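Local coordinates for CglIIR protein (Corynebacterium glutamicum, PDB 6F1S), which forms the C-terminal domain of the H subunit of the restriction endonuclease CglI, a subunit that contains a DEAD-Z1 helicase-like motor and probably hydrolyses nucleoside triphosphates, at residues Tyr130-Val135 against Asp150-Pro155; Tyr22-Pro27 against Pro68-Leu73; Ser50-Arg55 against Leu90-Val95; Ala56-Leu61 against Thr75-Leu80; Val102-Gly107 against Pro145-Asp150. All coordinates share one frame; numbering follows the deposited sequence.

Contact 1: residues Tyr130-Val135 against Asp150-Pro155; sequences YRIEGV and DPIWVP
Tyr130 and Val154 exchange two backbone hydrogen bonds, Val154 N to Tyr130 O being the shorter at 2.8 Å, and Ile132 and Ile152 form a second antiparallel hydrogen-bonded pair. Beyond the strand ends a carboxylate takes over: Gly134 N donates to Asp150 OD1 (2.9 Å), arriving on the syn side but 33° out of the carboxylate plane. Arg131 NH1 meets Glu133 OE1 at 2.9 Å in a salt bridge within segment 130-135, with the oxygen in the guanidinium plane, while Arg131 NE is held by Asp36, which also accepts from Trp153 NE1.

Between the two hydrogen-bonded pairs, Arg131 faces Trp153. Arg131 CB stands 3.5 Å from the centroid of the six-membered ring of Trp153, 5° off its normal, a CH-pi contact; CG, anti to the backbone N (chi1 -167°), continues over the ring beside Trp153 CE2. Further out, Pro151, which follows a cis peptide bond, lies over one face of the guanidinium, Pro151 CG 3.5 Å from Arg131 NH2. On the other face of the sheet Ile132 CB packs on Ile152 CG2 at 3.7 Å, and Ile132 CD1 on Val154 CG2.

These are neighbouring antiparallel strands of the five-stranded mixed sheet. Helix 32-46 packs on the Arg131-Trp153 face, Trp147 touches Ile132 and Val154 on the other, and strand 92-100 borders strand 126-132.

Contact 2: residues Tyr22-Pro27 against Pro68-Leu73; sequences YFAADP and PNDLDL
Tyr22 begins the contact with its CB alone, 3.6 Å from Leu71 CD1; the ring leads away, and its hydroxyl is hydrogen-bonded to Ser17. Phe23 turns its side chain to the other side and takes part through its carbonyl: a water donates to Phe23 O (3.0 Å) and lies close to Asp70 O, at a distance short enough to be doubtful in detail. Ala24 receives the other branch of Leu71, whose CD2 lies 3.6 Å from Ala24 CB and 3.5 Å from Ala24 N. Leu71 CG stands anti to its backbone N (chi1 -176°), and its two methyls fork over the end of strand 21-23, CD1 toward Tyr22 and CD2 toward Ala24.

Next, two successive peptide N-H groups share one carboxylate. Ala25 N donates at 2.9 Å to Asp70 OD1, which uses its syn lone pair, and Asp26 N donates to Asp70 OD2, also at 2.9 Å and on the syn side, 20° out of the plane. The two bonds restrain the rotation of the Asp70 carboxylate and would help to stabilise its negative charge. Ala25 CB rests against Asp70 OD1 at 3.4 Å.

The contact joins the edge strand 21-23 of the mixed sheet, as it turns into a loop, to the loop that leads from strand 64-65 into helix 73-86. Strand 152-158 flanks the edge strand, its Pro155 packing on Ala24 and its Ile157 on Leu71.

Contact 3: residues Ser50-Arg55 against Leu90-Val95; sequences STIGMR and LTARMV
Ser50 and Met94, then Ile52 and Ala92, form the two hydrogen-bonded pairs of an antiparallel ladder at the edge of the mixed sheet, where strand 49-52 runs beside strand 92-100. The strands twist strongly, 132° between their short axes. Four backbone bonds close it, from Ile52 N to Ala92 O at 2.8 Å to Ser50 N to Met94 O at 3.1 Å.

On the face that carries Ile52, Ala92 and Met94, the small methyl of Ala92 forms a low place between bulkier neighbours. The selenium of selenomethionine Met54 settles beside it, 4.1 Å from Ala92 CB, because the Met54 chain bends at chi2 (-56°). Its CE goes on to Leu90 CG at 4.0 Å. Ile52 fills the other side: its CG2 lies 4.0 Å from Met94 CB, and its CD1 meets the CE of Met94, also a selenomethionine. Ile57, from the helix that follows, packs on both Ile52 and Ala92, while Tyr42 of helix 32-46 covers Ile52 and Met94.

On the opposite face lie Thr51 and Arg93; Thr91, just before the ladder, brings OG1 to 3.6 Å from Thr51 CB. Arg93, the cross-strand partner of Thr51, extends away to salt bridges with Asp49 and Glu121.

Waters bridge both ends of the ladder. One links Ser50 OG, which is also hydrogen-bonded to Tyr42 OH, to Met94 O; the other accepts from Met54 N at 2.6 Å and donates to Leu90 O.

Contact 4: residues Ala56-Leu61 against Thr75-Leu80; sequences AIITIL and TFKAAL
Leu61 pushes CD1 against the rim of the Phe76 ring, in the ring plane and 3.6 Å from CD2 of Phe76. The two side chains meet at about a right angle within an antiparallel helix pair: segments 56-61 and 75-80, of helices 54-61 and 73-86, run at 169°, their axes 10.5 Å apart at closest. The direct contacts are all between side chains, and no direct hydrogen bond crosses.

Leu80 is the meeting point on the second helix. Its CD1 touches Ile57 CG2 at 3.5 Å and Ile58 CD1 at 3.7 Å, so that one methyl is shared by two successive residues of the facing helix. The Ile57 side chain crosses that of Leu80 at about a right angle, whereas Ile58 slides past it in the opposite direction. Ile58 also leans on the aliphatic part of Lys77: its CD1 reaches Lys77 CG at 3.6 Å and its CG2 reaches Lys77 CD.

Helix 54-61 lies against the mixed sheet, Ile57 on Ala92 and Leu127 and Leu61 on Leu127, while Phe76 and Leu80 meet the loop residues Leu159 and Pro125.

At the more polar border the Lys77 chain bends at chi3 (-66°), turning CE; its ammonium is hydrogen-bonded to Asn62 OD1. A water completes the link between the helices, accepting from Lys77 NZ at 3.1 Å and donating to Leu61 O at 3.2 Å.

Contact 5: residues Val102-Gly107 against Pro145-Asp150; sequences VNQGTG and PTWSSD
Val102 O accepts the indole N-H of Trp147 at 2.8 Å from NE1, with an N-H...O angle of 152°; the oxygen lies near the ring plane, only 7° out of it. The bond fixes one edge of the indole, and Gln104 covers a face. Gln104 CB stands 3.7 Å from the centroid of the five-membered ring of Trp147, 13° off its normal, a CH-pi contact, and CG continues toward Trp147 CE3.

Gln104 lies in a type II beta turn spanning Asn103 to Thr106, in which Gly105 takes the positive-phi position. The turn belongs to the loop between strand 92-100 and helix 112-120, and meets the loop that leads from helix 136-141 to strand 152-158.

Because the Gln104 chain bends at chi2 (-76°), CD swings off the ring. Gln104 OE1 lies 3.2 Å from Pro145 CB, while NE2 donates to Ala25 O. Two waters fill in at the surface: one accepts from Gln104 N (2.9 Å) and donates to Pro145 O and Asn103 OD1, and the other donates to both Gln104 O and Pro145 O. Trp147 itself is buried, packing on Ile132, Ile152 and Val154 of the sheet.

How the contacts relate
From the N terminus, contact 2 is the first to open, joining the edge strand 21-23 to the loop before helix 73-86. Contact 3 opens within that span and closes beyond it, so the two cross. Contact 4 lies wholly within contact 3 and, like it, crosses contact 2; its Ile57, Ile60 and Leu80 pack on contact 3. Contact 5 then opens, and contact 1 crosses it, the two sharing Asp150. A probable hydrogen bond between Ser148 OG and Pro27 O ties contact 5 to contact 2, and a probable backbone hydrogen bond from Ala24 N to Pro155 O joins contact 1 to contact 2. Contacts 3 and 5 lie on opposite sides of the chain's centre.

Contact 1: residues Tyr130-Val135 against Asp150-Pro155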
# COMPACT_ATOMS: atom_id res chain seq x y z
N TYR A 130 -4.22 -2.46 -1.59
CA TYR A 130 -5.11 -3.48 -2.12
C TYR A 130 -5.55 -4.44 -1.02
O TYR A 130 -4.71 -5.05 -0.36
CB TYR A 130 -4.44 -4.28 -3.24
CG TYR A 130 -4.64 -3.73 -4.64
CD1 TYR A 130 -4.81 -2.38 -4.86
CD2 TYR A 130 -4.66 -4.58 -5.74
CE1 TYR A 130 -4.99 -1.87 -6.14
CE2 TYR A 130 -4.85 -4.09 -7.02
CZ TYR A 130 -5.01 -2.73 -7.21
OH TYR A 130 -5.19 -2.22 -8.48
N ARG A 131 -6.86 -4.56 -0.83
CA ARG A 131 -7.40 -5.50 0.15
C ARG A 131 -7.74 -6.82 -0.53
O ARG A 131 -8.58 -6.87 -1.42
CB ARG A 131 -8.64 -4.92 0.84
CG ARG A 131 -9.09 -5.68 2.09
CD ARG A 131 -10.42 -5.13 2.61
NE ARG A 131 -10.80 -5.71 3.90
CZ ARG A 131 -11.49 -6.84 4.03
NH1 ARG A 131 -11.87 -7.52 2.95
NH2 ARG A 131 -11.80 -7.30 5.23
N ILE A 132 -7.07 -7.88 -0.10
CA ILE A 132 -7.26 -9.20 -0.70
C ILE A 132 -7.79 -10.18 0.33
O ILE A 132 -7.19 -10.37 1.39
CB ILE A 132 -5.96 -9.75 -1.29
CG1 ILE A 132 -5.43 -8.81 -2.37
CG2 ILE A 132 -6.17 -11.15 -1.86
CD1 ILE A 132 -4.06 -9.18 -2.89
N GLU A 133 -8.92 -10.81 0.01
CA GLU A 133 -9.59 -11.72 0.93
C GLU A 133 -10.12 -12.95 0.18
O GLU A 133 -10.58 -12.83 -0.95
CB GLU A 133 -10.73 -11.00 1.65
CG GLU A 133 -11.42 -11.82 2.72
CD GLU A 133 -12.81 -11.30 3.04
OE1 GLU A 133 -12.93 -10.17 3.56
OE2 GLU A 133 -13.79 -12.02 2.76
N GLY A 134 -10.06 -14.11 0.82
CA GLY A 134 -10.65 -15.32 0.28
C GLY A 134 -9.87 -15.94 -0.86
O GLY A 134 -10.44 -16.46 -1.81
N VAL A 135 -8.54 -15.88 -0.75
CA VAL A 135 -7.64 -16.35 -1.78
C VAL A 135 -6.70 -17.43 -1.23
O VAL A 135 -6.31 -18.37 -1.94
CB VAL A 135 -6.82 -15.16 -2.36
CG1 VAL A 135 -5.45 -15.59 -2.82
CG2 VAL A 135 -7.59 -14.48 -3.48
N ASP A 150 -5.47 -13.44 6.10
CA ASP A 150 -6.72 -13.29 5.38
C ASP A 150 -7.71 -12.60 6.31
O ASP A 150 -8.11 -13.17 7.32
CB ASP A 150 -7.25 -14.66 4.92
CG ASP A 150 -8.53 -14.55 4.10
OD1 ASP A 150 -8.69 -13.56 3.37
OD2 ASP A 150 -9.38 -15.45 4.19
N PRO A 151 -8.10 -11.36 5.99
CA PRO A 151 -7.69 -10.60 4.80
C PRO A 151 -6.30 -9.99 4.93
O PRO A 151 -5.76 -9.92 6.04
CB PRO A 151 -8.75 -9.51 4.71
CG PRO A 151 -9.05 -9.22 6.15
CD PRO A 151 -8.97 -10.55 6.87
N ILE A 152 -5.74 -9.56 3.81
CA ILE A 152 -4.47 -8.85 3.81
C ILE A 152 -4.66 -7.50 3.12
O ILE A 152 -5.56 -7.34 2.30
CB ILE A 152 -3.36 -9.67 3.09
CG1 ILE A 152 -1.97 -9.10 3.36
CG2 ILE A 152 -3.62 -9.75 1.58
CD1 ILE A 152 -1.50 -9.24 4.78
N TRP A 153 -3.83 -6.53 3.48
CA TRP A 153 -3.70 -5.30 2.71
C TRP A 153 -2.30 -5.28 2.12
O TRP A 153 -1.32 -5.51 2.84
CB TRP A 153 -3.93 -4.06 3.58
CG TRP A 153 -5.35 -3.75 3.90
CD1 TRP A 153 -6.04 -4.15 5.01
CD2 TRP A 153 -6.26 -2.96 3.13
NE1 TRP A 153 -7.32 -3.66 4.97
CE2 TRP A 153 -7.48 -2.93 3.82
CE3 TRP A 153 -6.16 -2.28 1.91
CZ2 TRP A 153 -8.60 -2.24 3.35
CZ3 TRP A 153 -7.27 -1.59 1.44
CH2 TRP A 153 -8.47 -1.58 2.16
N VAL A 154 -2.19 -5.02 0.82
CA VAL A 154 -0.89 -4.96 0.17
C VAL A 154 -0.57 -3.52 -0.26
O VAL A 154 -1.34 -2.90 -0.99
CB VAL A 154 -0.82 -5.90 -1.04
CG1 VAL A 154 0.60 -5.98 -1.57
CG2 VAL A 154 -1.34 -7.28 -0.68
N PRO A 155 0.57 -2.99 0.21
CA PRO A 155 0.94 -1.61 -0.11
C PRO A 155 1.77 -1.47 -1.39
O PRO A 155 2.65 -2.28 -1.67
CB PRO A 155 1.77 -1.19 1.11
CG PRO A 155 2.44 -2.47 1.51
CD PRO A 155 1.46 -3.58 1.22
O HOH W 1 -6.94 -14.71 1.09

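Contact 2: residues Tyr22-Pro27 against Pro68-Leu73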
# COMPACT_ATOMS: atom_id res chain seq x y z
N TYR A 22 6.68 0.53 -6.25
CA TYR A 22 7.24 -0.57 -5.46
C TYR A 22 6.14 -1.14 -4.58
O TYR A 22 5.48 -0.39 -3.86
CB TYR A 22 8.41 -0.10 -4.59
CG TYR A 22 9.56 0.51 -5.35
CD1 TYR A 22 10.55 -0.28 -5.92
CD2 TYR A 22 9.67 1.89 -5.49
CE1 TYR A 22 11.61 0.28 -6.62
CE2 TYR A 22 10.72 2.46 -6.18
CZ TYR A 22 11.69 1.66 -6.74
OH TYR A 22 12.74 2.23 -7.43
N PHE A 23 5.93 -2.44 -4.63
CA PHE A 23 4.94 -3.04 -3.74
C PHE A 23 5.54 -4.19 -2.93
O PHE A 23 6.46 -4.87 -3.38
CB PHE A 23 3.70 -3.50 -4.52
CG PHE A 23 3.78 -4.92 -5.04
CD1 PHE A 23 4.36 -5.19 -6.27
CD2 PHE A 23 3.24 -5.97 -4.32
CE1 PHE A 23 4.43 -6.48 -6.77
CE2 PHE A 23 3.30 -7.27 -4.80
CZ PHE A 23 3.89 -7.53 -6.03
N ALA A 24 5.03 -4.38 -1.72
CA ALA A 24 5.46 -5.47 -0.86
C ALA A 24 4.93 -6.80 -1.37
O ALA A 24 3.72 -7.03 -1.40
CB ALA A 24 4.99 -5.23 0.57
N ALA A 25 5.84 -7.69 -1.75
CA ALA A 25 5.48 -9.02 -2.22
C ALA A 25 4.90 -9.86 -1.11
O ALA A 25 3.97 -10.65 -1.33
CB ALA A 25 6.70 -9.71 -2.81
N ASP A 26 5.44 -9.70 0.10
CA ASP A 26 5.04 -10.53 1.23
C ASP A 26 4.87 -9.71 2.51
O ASP A 26 5.62 -9.87 3.47
CB ASP A 26 6.07 -11.64 1.45
CG ASP A 26 5.60 -12.69 2.45
OD1 ASP A 26 4.38 -12.82 2.64
OD2 ASP A 26 6.46 -13.39 3.03
N PRO A 27 3.86 -8.81 2.54
CA PRO A 27 3.69 -7.98 3.73
C PRO A 27 3.13 -8.74 4.93
O PRO A 27 2.47 -9.77 4.76
CB PRO A 27 2.69 -6.92 3.26
CG PRO A 27 1.90 -7.60 2.20
CD PRO A 27 2.86 -8.52 1.51
N PRO A 68 13.11 -5.31 4.48
CA PRO A 68 13.66 -4.16 3.75
C PRO A 68 14.02 -4.47 2.30
O PRO A 68 13.92 -3.58 1.45
CB PRO A 68 14.91 -3.82 4.56
CG PRO A 68 14.61 -4.29 5.93
CD PRO A 68 13.81 -5.54 5.75
N ASN A 69 14.42 -5.70 2.02
CA ASN A 69 14.77 -6.08 0.66
C ASN A 69 13.55 -6.27 -0.22
O ASN A 69 13.62 -6.17 -1.45
CB ASN A 69 15.61 -7.37 0.66
CG ASN A 69 16.99 -7.15 1.23
OD1 ASN A 69 17.24 -7.42 2.41
ND2 ASN A 69 17.90 -6.66 0.41
N ASP A 70 12.41 -6.53 0.42
CA ASP A 70 11.14 -6.66 -0.28
C ASP A 70 10.57 -5.27 -0.57
O ASP A 70 10.39 -4.88 -1.72
CB ASP A 70 10.16 -7.50 0.54
CG ASP A 70 8.81 -7.67 -0.13
OD1 ASP A 70 8.68 -7.39 -1.34
OD2 ASP A 70 7.87 -8.10 0.56
N LEU A 71 10.31 -4.52 0.49
CA LEU A 71 9.81 -3.16 0.37
C LEU A 71 10.42 -2.31 1.47
O LEU A 71 10.20 -2.56 2.66
CB LEU A 71 8.29 -3.13 0.44
CG LEU A 71 7.66 -1.75 0.22
CD1 LEU A 71 8.01 -1.22 -1.16
CD2 LEU A 71 6.15 -1.80 0.42
N ASP A 72 11.21 -1.31 1.09
CA ASP A 72 11.92 -0.52 2.07
C ASP A 72 11.03 0.61 2.59
O ASP A 72 11.03 1.71 2.04
CB ASP A 72 13.21 0.04 1.48
CG ASP A 72 14.16 0.55 2.53
OD1 ASP A 72 13.90 0.30 3.73
OD2 ASP A 72 15.16 1.19 2.17
N LEU A 73 10.29 0.32 3.65
CA LEU A 73 9.33 1.28 4.18
C LEU A 73 10.01 2.40 4.96
O LEU A 73 9.53 3.52 4.97
CB LEU A 73 8.29 0.57 5.06
CG LEU A 73 7.23 -0.16 4.24
CD1 LEU A 73 6.27 -0.93 5.12
CD2 LEU A 73 6.49 0.84 3.37
O HOH W 2 9.18 -3.66 -3.53

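Contact 3: residues Ser50-Arg55 against Leu90-Val95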
# COMPACT_ATOMS: atom_id res chain seq x y z
N SER A 50 -8.17 9.72 -2.31
CA SER A 50 -8.15 10.94 -1.52
C SER A 50 -6.74 11.47 -1.37
O SER A 50 -5.78 10.82 -1.76
CB SER A 50 -8.76 10.70 -0.15
OG SER A 50 -7.93 9.86 0.64
N THR A 51 -6.62 12.66 -0.79
CA THR A 51 -5.32 13.11 -0.33
C THR A 51 -5.31 13.00 1.18
O THR A 51 -6.36 13.04 1.82
CB THR A 51 -5.00 14.55 -0.77
OG1 THR A 51 -5.95 15.46 -0.21
CG2 THR A 51 -5.01 14.65 -2.29
N ILE A 52 -4.13 12.84 1.75
CA ILE A 52 -4.00 12.60 3.18
C ILE A 52 -2.65 13.13 3.67
O ILE A 52 -1.66 13.08 2.94
CB ILE A 52 -4.15 11.09 3.49
CG1 ILE A 52 -4.16 10.83 5.00
CG2 ILE A 52 -3.06 10.29 2.79
CD1 ILE A 52 -4.35 9.38 5.36
N GLY A 53 -2.63 13.67 4.89
CA GLY A 53 -1.43 14.25 5.46
C GLY A 53 -0.32 13.24 5.72
O GLY A 53 -0.59 12.08 6.02
N MSE A 54 0.92 13.70 5.62
CA MSE A 54 2.11 12.85 5.74
C MSE A 54 2.14 12.01 7.00
O MSE A 54 2.42 10.82 6.95
CB MSE A 54 3.37 13.71 5.68
CG MSE A 54 3.59 14.39 4.35
SE MSE A 54 3.61 13.10 2.89
CE MSE A 54 4.04 14.32 1.43
N ARG A 55 1.88 12.64 8.14
CA ARG A 55 1.90 11.94 9.41
C ARG A 55 0.89 10.80 9.47
O ARG A 55 1.12 9.77 10.11
CB ARG A 55 1.65 12.92 10.56
CG ARG A 55 1.64 12.28 11.92
CD ARG A 55 1.31 13.27 13.01
NE ARG A 55 1.17 12.60 14.30
CZ ARG A 55 0.86 13.22 15.43
NH1 ARG A 55 0.67 14.54 15.43
NH2 ARG A 55 0.75 12.54 16.55
N LEU A 90 2.53 20.02 0.99
CA LEU A 90 2.42 18.83 0.15
C LEU A 90 1.73 17.67 0.87
O LEU A 90 2.06 17.35 2.02
CB LEU A 90 3.80 18.39 -0.33
CG LEU A 90 3.79 17.20 -1.30
CD1 LEU A 90 2.95 17.54 -2.53
CD2 LEU A 90 5.20 16.79 -1.69
N THR A 91 0.76 17.06 0.20
CA THR A 91 0.05 15.93 0.75
C THR A 91 0.30 14.67 -0.08
O THR A 91 0.70 14.75 -1.24
CB THR A 91 -1.48 16.19 0.83
OG1 THR A 91 -1.99 16.50 -0.47
CG2 THR A 91 -1.78 17.34 1.78
N ALA A 92 0.08 13.52 0.53
CA ALA A 92 0.18 12.26 -0.18
C ALA A 92 -1.19 11.89 -0.75
O ALA A 92 -2.22 12.30 -0.23
CB ALA A 92 0.69 11.15 0.73
N ARG A 93 -1.17 11.14 -1.84
CA ARG A 93 -2.39 10.59 -2.42
C ARG A 93 -2.52 9.13 -1.99
O ARG A 93 -1.55 8.36 -2.03
CB ARG A 93 -2.37 10.72 -3.94
CG ARG A 93 -3.65 10.28 -4.64
CD ARG A 93 -3.55 10.53 -6.13
NE ARG A 93 -4.74 10.10 -6.86
CZ ARG A 93 -4.82 10.04 -8.18
NH1 ARG A 93 -3.78 10.38 -8.94
NH2 ARG A 93 -5.94 9.63 -8.76
N MSE A 94 -3.72 8.74 -1.56
CA MSE A 94 -3.95 7.38 -1.11
C MSE A 94 -5.15 6.76 -1.82
O MSE A 94 -6.24 7.33 -1.85
CB MSE A 94 -4.14 7.31 0.40
CG MSE A 94 -4.26 5.88 0.92
SE MSE A 94 -4.07 5.67 2.86
CE MSE A 94 -5.86 6.25 3.40
N VAL A 95 -4.92 5.58 -2.39
CA VAL A 95 -5.94 4.84 -3.10
C VAL A 95 -6.19 3.51 -2.39
O VAL A 95 -5.26 2.73 -2.18
CB VAL A 95 -5.56 4.61 -4.58
CG1 VAL A 95 -6.59 3.76 -5.29
CG2 VAL A 95 -5.37 5.95 -5.29
O HOH W 3 -8.41 7.22 0.08
O HOH W 4 1.01 16.22 4.83

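Contact 4: residues Ala56-Leu61 against Thr75-Leu80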
# COMPACT_ATOMS: atom_id res chain seq x y z
N ALA A 56 -0.24 10.97 8.78
CA ALA A 56 -1.29 9.96 8.80
C ALA A 56 -0.89 8.77 7.94
O ALA A 56 -1.16 7.62 8.29
CB ALA A 56 -2.61 10.55 8.32
N ILE A 57 -0.26 9.06 6.80
CA ILE A 57 0.36 8.04 5.96
C ILE A 57 1.37 7.21 6.74
O ILE A 57 1.33 5.97 6.71
CB ILE A 57 1.07 8.67 4.75
CG1 ILE A 57 0.06 9.02 3.66
CG2 ILE A 57 2.10 7.72 4.17
CD1 ILE A 57 -0.46 7.81 2.91
N ILE A 58 2.28 7.89 7.43
CA ILE A 58 3.33 7.22 8.20
C ILE A 58 2.72 6.23 9.19
O ILE A 58 3.16 5.09 9.29
CB ILE A 58 4.20 8.22 9.00
CG1 ILE A 58 4.85 9.24 8.07
CG2 ILE A 58 5.24 7.47 9.80
CD1 ILE A 58 5.76 8.63 7.05
N THR A 59 1.71 6.70 9.91
CA THR A 59 1.03 5.92 10.93
C THR A 59 0.47 4.63 10.35
O THR A 59 0.54 3.57 10.98
CB THR A 59 -0.10 6.74 11.58
OG1 THR A 59 0.44 7.94 12.14
CG2 THR A 59 -0.80 5.94 12.67
N ILE A 60 -0.10 4.74 9.15
CA ILE A 60 -0.66 3.59 8.45
C ILE A 60 0.45 2.63 8.02
O ILE A 60 0.34 1.42 8.19
CB ILE A 60 -1.47 4.04 7.22
CG1 ILE A 60 -2.78 4.70 7.68
CG2 ILE A 60 -1.74 2.87 6.29
CD1 ILE A 60 -3.51 5.43 6.58
N LEU A 61 1.54 3.19 7.49
CA LEU A 61 2.68 2.40 7.06
C LEU A 61 3.31 1.65 8.23
O LEU A 61 3.77 0.51 8.07
CB LEU A 61 3.72 3.29 6.37
CG LEU A 61 3.31 3.86 5.00
CD1 LEU A 61 4.36 4.82 4.46
CD2 LEU A 61 3.04 2.74 4.00
N THR A 75 12.96 3.88 4.31
CA THR A 75 13.43 4.88 3.34
C THR A 75 12.28 5.72 2.81
O THR A 75 12.39 6.95 2.71
CB THR A 75 14.16 4.22 2.16
OG1 THR A 75 15.40 3.68 2.61
CG2 THR A 75 14.44 5.22 1.06
N PHE A 76 11.19 5.06 2.45
CA PHE A 76 10.02 5.75 1.93
C PHE A 76 9.48 6.74 2.95
O PHE A 76 9.21 7.89 2.63
CB PHE A 76 8.94 4.74 1.53
CG PHE A 76 7.71 5.36 0.94
CD1 PHE A 76 7.72 5.89 -0.34
CD2 PHE A 76 6.53 5.40 1.67
CE1 PHE A 76 6.58 6.46 -0.89
CE2 PHE A 76 5.38 5.97 1.13
CZ PHE A 76 5.41 6.50 -0.15
N LYS A 77 9.35 6.28 4.20
CA LYS A 77 8.91 7.14 5.29
C LYS A 77 9.87 8.31 5.48
O LYS A 77 9.44 9.45 5.66
CB LYS A 77 8.76 6.34 6.58
CG LYS A 77 7.48 5.50 6.64
CD LYS A 77 7.26 4.89 8.02
CE LYS A 77 8.34 3.87 8.35
NZ LYS A 77 8.19 3.34 9.74
N ALA A 78 11.17 8.04 5.41
CA ALA A 78 12.17 9.09 5.50
C ALA A 78 11.98 10.13 4.40
O ALA A 78 12.06 11.34 4.64
CB ALA A 78 13.58 8.51 5.45
N ALA A 79 11.72 9.66 3.18
CA ALA A 79 11.47 10.55 2.05
C ALA A 79 10.26 11.44 2.30
O ALA A 79 10.27 12.62 1.96
CB ALA A 79 11.27 9.74 0.78
N LEU A 80 9.21 10.87 2.89
CA LEU A 80 8.00 11.62 3.18
C LEU A 80 8.26 12.72 4.20
O LEU A 80 7.71 13.82 4.08
CB LEU A 80 6.90 10.68 3.69
CG LEU A 80 6.44 9.61 2.70
CD1 LEU A 80 5.37 8.75 3.34
CD2 LEU A 80 5.93 10.24 1.40
O HOH W 5 6.88 0.65 8.89

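Contact 5: residues Val102-Gly107 against Pro145-Asp150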
# COMPACT_ATOMS: atom_id res chain seq x y z
N VAL A 102 -5.71 -11.21 -6.08
CA VAL A 102 -4.36 -11.40 -6.59
C VAL A 102 -3.66 -12.42 -5.71
O VAL A 102 -3.70 -12.33 -4.48
CB VAL A 102 -3.56 -10.07 -6.60
CG1 VAL A 102 -2.16 -10.28 -7.12
CG2 VAL A 102 -4.29 -9.01 -7.42
N ASN A 103 -3.03 -13.42 -6.31
CA ASN A 103 -2.31 -14.40 -5.51
C ASN A 103 -0.95 -13.89 -5.10
O ASN A 103 -0.36 -13.05 -5.77
CB ASN A 103 -2.16 -15.73 -6.26
CG ASN A 103 -3.47 -16.47 -6.39
OD1 ASN A 103 -4.01 -16.97 -5.40
ND2 ASN A 103 -3.98 -16.56 -7.61
N GLN A 104 -0.45 -14.40 -3.98
CA GLN A 104 0.85 -14.02 -3.48
C GLN A 104 1.94 -14.59 -4.38
O GLN A 104 1.83 -15.71 -4.89
CB GLN A 104 1.03 -14.50 -2.04
CG GLN A 104 2.15 -13.82 -1.26
CD GLN A 104 3.52 -14.31 -1.66
OE1 GLN A 104 3.68 -15.46 -2.06
NE2 GLN A 104 4.52 -13.44 -1.58
N GLY A 105 3.00 -13.81 -4.60
CA GLY A 105 4.18 -14.29 -5.29
C GLY A 105 4.11 -14.30 -6.81
O GLY A 105 4.99 -14.86 -7.45
N THR A 106 3.08 -13.68 -7.38
CA THR A 106 2.95 -13.66 -8.84
C THR A 106 3.81 -12.58 -9.49
O THR A 106 3.94 -12.53 -10.71
CB THR A 106 1.49 -13.46 -9.29
OG1 THR A 106 1.01 -12.19 -8.82
CG2 THR A 106 0.60 -14.57 -8.76
N GLY A 107 4.37 -11.70 -8.67
CA GLY A 107 5.28 -10.68 -9.17
C GLY A 107 4.62 -9.35 -9.51
O GLY A 107 5.31 -8.39 -9.86
N PRO A 145 1.81 -20.49 -2.84
CA PRO A 145 2.08 -19.38 -1.92
C PRO A 145 0.82 -18.61 -1.48
O PRO A 145 -0.10 -18.40 -2.27
CB PRO A 145 3.00 -18.47 -2.73
CG PRO A 145 3.67 -19.38 -3.68
CD PRO A 145 2.64 -20.40 -4.05
N THR A 146 0.81 -18.22 -0.21
CA THR A 146 -0.32 -17.52 0.39
C THR A 146 0.13 -16.21 1.01
O THR A 146 1.30 -16.05 1.36
CB THR A 146 -1.01 -18.39 1.46
OG1 THR A 146 -0.02 -18.83 2.41
CG2 THR A 146 -1.67 -19.60 0.84
N TRP A 147 -0.79 -15.26 1.16
CA TRP A 147 -0.49 -14.03 1.88
C TRP A 147 -0.42 -14.35 3.37
O TRP A 147 -0.94 -15.37 3.80
CB TRP A 147 -1.55 -12.95 1.60
CG TRP A 147 -1.70 -12.60 0.14
CD1 TRP A 147 -2.63 -13.10 -0.73
CD2 TRP A 147 -0.89 -11.69 -0.62
NE1 TRP A 147 -2.45 -12.55 -1.98
CE2 TRP A 147 -1.39 -11.68 -1.94
CE3 TRP A 147 0.21 -10.88 -0.32
CZ2 TRP A 147 -0.84 -10.90 -2.95
CZ3 TRP A 147 0.76 -10.10 -1.33
CH2 TRP A 147 0.24 -10.11 -2.62
N SER A 148 0.23 -13.49 4.15
CA SER A 148 0.49 -13.78 5.55
C SER A 148 -0.78 -13.77 6.39
O SER A 148 -0.79 -14.27 7.51
CB SER A 148 1.51 -12.79 6.13
OG SER A 148 1.02 -11.46 6.07
N SER A 149 -1.85 -13.20 5.85
CA SER A 149 -3.12 -13.19 6.55
C SER A 149 -4.30 -13.06 5.60
O SER A 149 -4.15 -12.65 4.45
CB SER A 149 -3.17 -12.05 7.58
OG SER A 149 -3.17 -10.79 6.95
N ASP A 150 -5.47 -13.44 6.10
CA ASP A 150 -6.72 -13.29 5.38
C ASP A 150 -7.71 -12.60 6.31
O ASP A 150 -8.11 -13.17 7.32
CB ASP A 150 -7.25 -14.66 4.92
CG ASP A 150 -8.53 -14.55 4.10
OD1 ASP A 150 -8.69 -13.56 3.37
OD2 ASP A 150 -9.38 -15.45 4.19
O HOH W 6 -2.21 -16.38 -2.74
O HOH W 7 -0.03 -18.08 -5.45